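Local coordinates for endoglucanase family 5 (Clostridium acetobutylicum ATCC 824, PDB 6PZ7), which probably cleaves internal beta-1,4-glycosidic bonds in cellulose and related plant polysaccharides as a broad-specificity endoglucanase of glycoside hydrolase family 5, at residues P30-T33 with P38-T41; T33-P38 with T100-S105. All coordinates share one frame; numbering follows the deposited sequence.

Interaction 1: residues P30-T33 with P38-T41; sequences PDET and PKTT
Glu32 reaches across to Thr40 with its full length, and its path illustrates how one carboxylate can pin two parts of a single loop. From CB the chain runs out almost straight: CG lies anti to the backbone N (chi1 174°), and the next torsion is also extended, giving a straight stem that carries the carboxylate across; the side chain also touches the loop residues Thr25 and Leu26. The side chains of Glu32 and Thr40 cross at about a right angle. Glu32 OE2 accepts twice, from Thr40 OG1 at 2.8 Å, nearly along the CD-OE2 axis, and from Thr40 N at 2.9 Å, by a straight bond (169°) that arrives from above the carboxylate plane, 47° out of it. Thr40 can offer both donors because its OG1 sits beside its own backbone N.

These residues belong to the loop that leaves strand 19-22 of the (beta/alpha)8 barrel and enters helix 42-51, where Thr41 is the N-cap, its OG1 bonded to Met44 N. The other carboxylate oxygen, Glu32 OE1, forms a salt bridge with Arg81 of helix 76-91, while the aliphatic Lys39 CG passes 4.0 Å from Glu32 OE1 and the lysine amine leads away. At the base of the side chain, Asp31 OD1 holds Glu32 N at 2.8 Å. Alongside, the methyl CG2 of Thr33 rests 3.7 Å from Lys39 N.

Interaction 2: residues T33-P38 with T100-S105; sequences TGWGNP and THHDTS
Asp103 OD2, gripped by the backbone N-H groups of His101 and Trp62, bridges two stretches of backbone beside the place where His102 meets Trp35. The bond from His101 N to Asp103 OD2 is long, 3.3 Å, and comes in on the anti side of the carboxylate. A shorter link, Asp103 N to His101 O at 2.8 Å, closes an inverse gamma turn centred on His102, whose own N is tied to Ser61. The His102 ring is further placed by its neighbour: His101 CD2 stands 3.4 Å above the plane of that ring, over its centre.

On the other loop, Trp35 occupies the third position of a type I beta turn running from Thr33 to Gly36. Its CA-CB bond points toward the loop of His102, and with CG beside the backbone N (chi1 -63°) the outer end of the indole reaches His102 although the two backbones remain far apart. Only the far end of the six-membered ring arrives. Trp35 CH2 comes within 3.6 Å of His102 CD2, and Trp35 CZ3 within 4.0 Å of His102 NE2, with both imidazole atoms at the indole's edge. The planes are inclined at 42° and the centroids of the Trp35 six-membered ring and the His102 ring lie 5.7 Å apart, so the pair is oblique. Both loops follow barrel strands, on the C-terminal face that carries the active-site cleft in family 5 enzymes. With just 67 Å² buried, this meeting of exposed rings rests on van der Waals contact, and no hydrogen bond between the two segments fixes the angle of the rings.

Following the chain from the N terminus, strand 19-22 gives way to a long loop, and interaction 1 closes part of it: residues 30-33 return to 38-41 just before helix 42-51 begins. The turn thus set off is the first segment of interaction 2, which shares Thr33 and Pro38 with interaction 1. Interaction 2 therefore starts inside that small closure and leaves it, crossing rather than nesting, to end more than sixty residues later in the loop between strand 95-99 and helix 111-132. The short-range contact shapes the loop internally, whereas the long-range one joins it to the loop after the third barrel strand, past the intervening strand 55-58.

Interaction 1: residues P30-T33 with P38-T41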
# COMPACT_ATOMS: atom_id res chain seq x y z
N PRO A 30 -10.97 -12.38 -11.40
CA PRO A 30 -10.21 -13.51 -10.88
C PRO A 30 -8.76 -13.51 -11.32
O PRO A 30 -7.97 -14.27 -10.75
CB PRO A 30 -10.95 -14.73 -11.46
CG PRO A 30 -11.57 -14.24 -12.69
CD PRO A 30 -11.95 -12.79 -12.43
N ASP A 31 -8.39 -12.67 -12.28
CA ASP A 31 -7.01 -12.63 -12.74
C ASP A 31 -6.64 -11.20 -13.10
O ASP A 31 -7.43 -10.27 -12.98
CB ASP A 31 -6.78 -13.64 -13.87
CG ASP A 31 -5.41 -14.30 -13.77
OD1 ASP A 31 -4.37 -13.60 -13.85
OD2 ASP A 31 -5.37 -15.55 -13.61
N GLU A 32 -5.38 -11.04 -13.54
CA GLU A 32 -4.72 -9.76 -13.63
C GLU A 32 -5.42 -8.77 -14.57
O GLU A 32 -5.35 -7.57 -14.36
CB GLU A 32 -3.30 -10.12 -14.14
CG GLU A 32 -2.44 -8.93 -14.47
CD GLU A 32 -1.00 -9.28 -14.80
OE1 GLU A 32 -0.68 -10.47 -14.84
OE2 GLU A 32 -0.23 -8.31 -14.96
N THR A 33 -6.03 -9.25 -15.63
CA THR A 33 -6.71 -8.42 -16.61
C THR A 33 -8.19 -8.23 -16.30
O THR A 33 -8.91 -7.60 -17.10
CB THR A 33 -6.53 -8.99 -18.00
OG1 THR A 33 -7.09 -10.30 -18.05
CG2 THR A 33 -5.05 -9.05 -18.42
N PRO A 38 -4.21 -4.06 -19.03
CA PRO A 38 -3.49 -5.04 -19.85
C PRO A 38 -2.57 -5.85 -18.94
O PRO A 38 -2.21 -5.45 -17.82
CB PRO A 38 -2.66 -4.14 -20.78
CG PRO A 38 -2.43 -2.88 -19.99
CD PRO A 38 -3.71 -2.68 -19.24
N LYS A 39 -2.15 -7.02 -19.40
CA LYS A 39 -1.13 -7.78 -18.67
C LYS A 39 0.12 -6.92 -18.51
O LYS A 39 0.60 -6.30 -19.46
CB LYS A 39 -0.84 -9.07 -19.43
CG LYS A 39 0.12 -9.99 -18.69
CD LYS A 39 0.26 -11.32 -19.41
CE LYS A 39 1.28 -12.20 -18.70
NZ LYS A 39 1.39 -13.57 -19.33
N THR A 40 0.66 -6.88 -17.30
CA THR A 40 1.81 -6.02 -17.03
C THR A 40 3.04 -6.51 -17.78
O THR A 40 3.28 -7.71 -17.88
CB THR A 40 2.10 -6.02 -15.53
OG1 THR A 40 0.90 -5.72 -14.81
CG2 THR A 40 3.15 -5.00 -15.15
N THR A 41 3.81 -5.57 -18.30
CA THR A 41 5.06 -5.85 -18.99
C THR A 41 6.23 -5.14 -18.31
O THR A 41 6.07 -4.14 -17.60
CB THR A 41 5.02 -5.40 -20.45
OG1 THR A 41 4.90 -3.98 -20.45
CG2 THR A 41 3.87 -6.01 -21.21

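Interaction 2: residues T33-P38 with T100-S105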
# COMPACT_ATOMS: atom_id res chain seq x y z
N THR A 33 -6.03 -9.25 -15.63
CA THR A 33 -6.71 -8.42 -16.61
C THR A 33 -8.19 -8.23 -16.30
O THR A 33 -8.91 -7.60 -17.10
CB THR A 33 -6.53 -8.99 -18.00
OG1 THR A 33 -7.09 -10.30 -18.05
CG2 THR A 33 -5.05 -9.05 -18.42
N GLY A 34 -8.66 -8.77 -15.18
CA GLY A 34 -10.10 -8.82 -14.92
C GLY A 34 -10.78 -7.49 -14.78
O GLY A 34 -12.01 -7.41 -15.00
N TRP A 35 -10.04 -6.45 -14.40
CA TRP A 35 -10.60 -5.12 -14.22
C TRP A 35 -10.16 -4.16 -15.31
O TRP A 35 -10.17 -2.94 -15.10
CB TRP A 35 -10.35 -4.59 -12.80
CG TRP A 35 -11.00 -5.40 -11.70
CD1 TRP A 35 -11.86 -6.45 -11.82
CD2 TRP A 35 -10.81 -5.22 -10.30
NE1 TRP A 35 -12.22 -6.92 -10.60
CE2 TRP A 35 -11.58 -6.20 -9.63
CE3 TRP A 35 -10.05 -4.33 -9.54
CZ2 TRP A 35 -11.63 -6.28 -8.27
CZ3 TRP A 35 -10.09 -4.45 -8.17
CH2 TRP A 35 -10.88 -5.39 -7.56
N GLY A 36 -9.74 -4.68 -16.45
CA GLY A 36 -9.55 -3.88 -17.63
C GLY A 36 -8.13 -3.44 -17.90
O GLY A 36 -7.90 -2.82 -18.94
N ASN A 37 -7.18 -3.72 -17.03
CA ASN A 37 -5.79 -3.38 -17.31
C ASN A 37 -5.16 -4.44 -18.20
O ASN A 37 -5.53 -5.62 -18.13
CB ASN A 37 -5.00 -3.18 -16.02
CG ASN A 37 -5.21 -1.81 -15.42
OD1 ASN A 37 -5.01 -0.83 -16.11
ND2 ASN A 37 -5.57 -1.72 -14.19
N PRO A 38 -4.21 -4.06 -19.03
CA PRO A 38 -3.49 -5.04 -19.85
C PRO A 38 -2.57 -5.85 -18.94
O PRO A 38 -2.21 -5.45 -17.82
CB PRO A 38 -2.66 -4.14 -20.78
CG PRO A 38 -2.43 -2.88 -19.99
CD PRO A 38 -3.71 -2.68 -19.24
N THR A 100 -0.85 -8.63 0.87
CA THR A 100 -2.19 -9.15 0.62
C THR A 100 -3.12 -7.96 0.48
O THR A 100 -2.90 -6.91 1.09
CB THR A 100 -2.69 -10.09 1.73
OG1 THR A 100 -2.95 -9.38 2.96
CG2 THR A 100 -1.71 -11.23 2.02
N HIS A 101 -4.16 -8.10 -0.36
CA HIS A 101 -4.94 -6.94 -0.82
C HIS A 101 -6.40 -7.18 -0.53
O HIS A 101 -6.81 -7.13 0.65
CB HIS A 101 -4.56 -6.45 -2.21
CG HIS A 101 -4.84 -5.01 -2.40
ND1 HIS A 101 -3.98 -4.03 -1.96
CD2 HIS A 101 -5.89 -4.38 -2.98
CE1 HIS A 101 -4.51 -2.86 -2.27
NE2 HIS A 101 -5.65 -3.05 -2.91
N HIS A 102 -7.23 -7.42 -1.54
CA HIS A 102 -8.69 -7.60 -1.37
C HIS A 102 -8.98 -9.02 -0.89
O HIS A 102 -9.50 -9.87 -1.62
CB HIS A 102 -9.44 -7.34 -2.66
CG HIS A 102 -9.35 -5.94 -3.17
ND1 HIS A 102 -9.54 -4.83 -2.39
CD2 HIS A 102 -9.06 -5.46 -4.41
CE1 HIS A 102 -9.37 -3.73 -3.12
NE2 HIS A 102 -9.11 -4.09 -4.36
N ASP A 103 -8.62 -9.24 0.37
CA ASP A 103 -8.64 -10.53 1.06
C ASP A 103 -9.51 -10.47 2.31
O ASP A 103 -9.40 -11.33 3.20
CB ASP A 103 -7.20 -11.01 1.27
CG ASP A 103 -6.59 -11.56 -0.03
OD1 ASP A 103 -7.19 -12.51 -0.55
OD2 ASP A 103 -5.55 -11.04 -0.50
N THR A 104 -10.40 -9.46 2.38
CA THR A 104 -11.31 -9.33 3.53
C THR A 104 -12.31 -10.47 3.61
O THR A 104 -12.91 -10.65 4.69
CB THR A 104 -12.09 -8.01 3.50
OG1 THR A 104 -12.90 -7.97 2.33
CG2 THR A 104 -11.16 -6.79 3.50
N SER A 105 -12.52 -11.23 2.55
CA SER A 105 -13.48 -12.33 2.63
C SER A 105 -13.04 -13.38 3.62
O SER A 105 -13.91 -14.08 4.17
CB SER A 105 -13.67 -12.96 1.24
OG SER A 105 -12.47 -13.49 0.75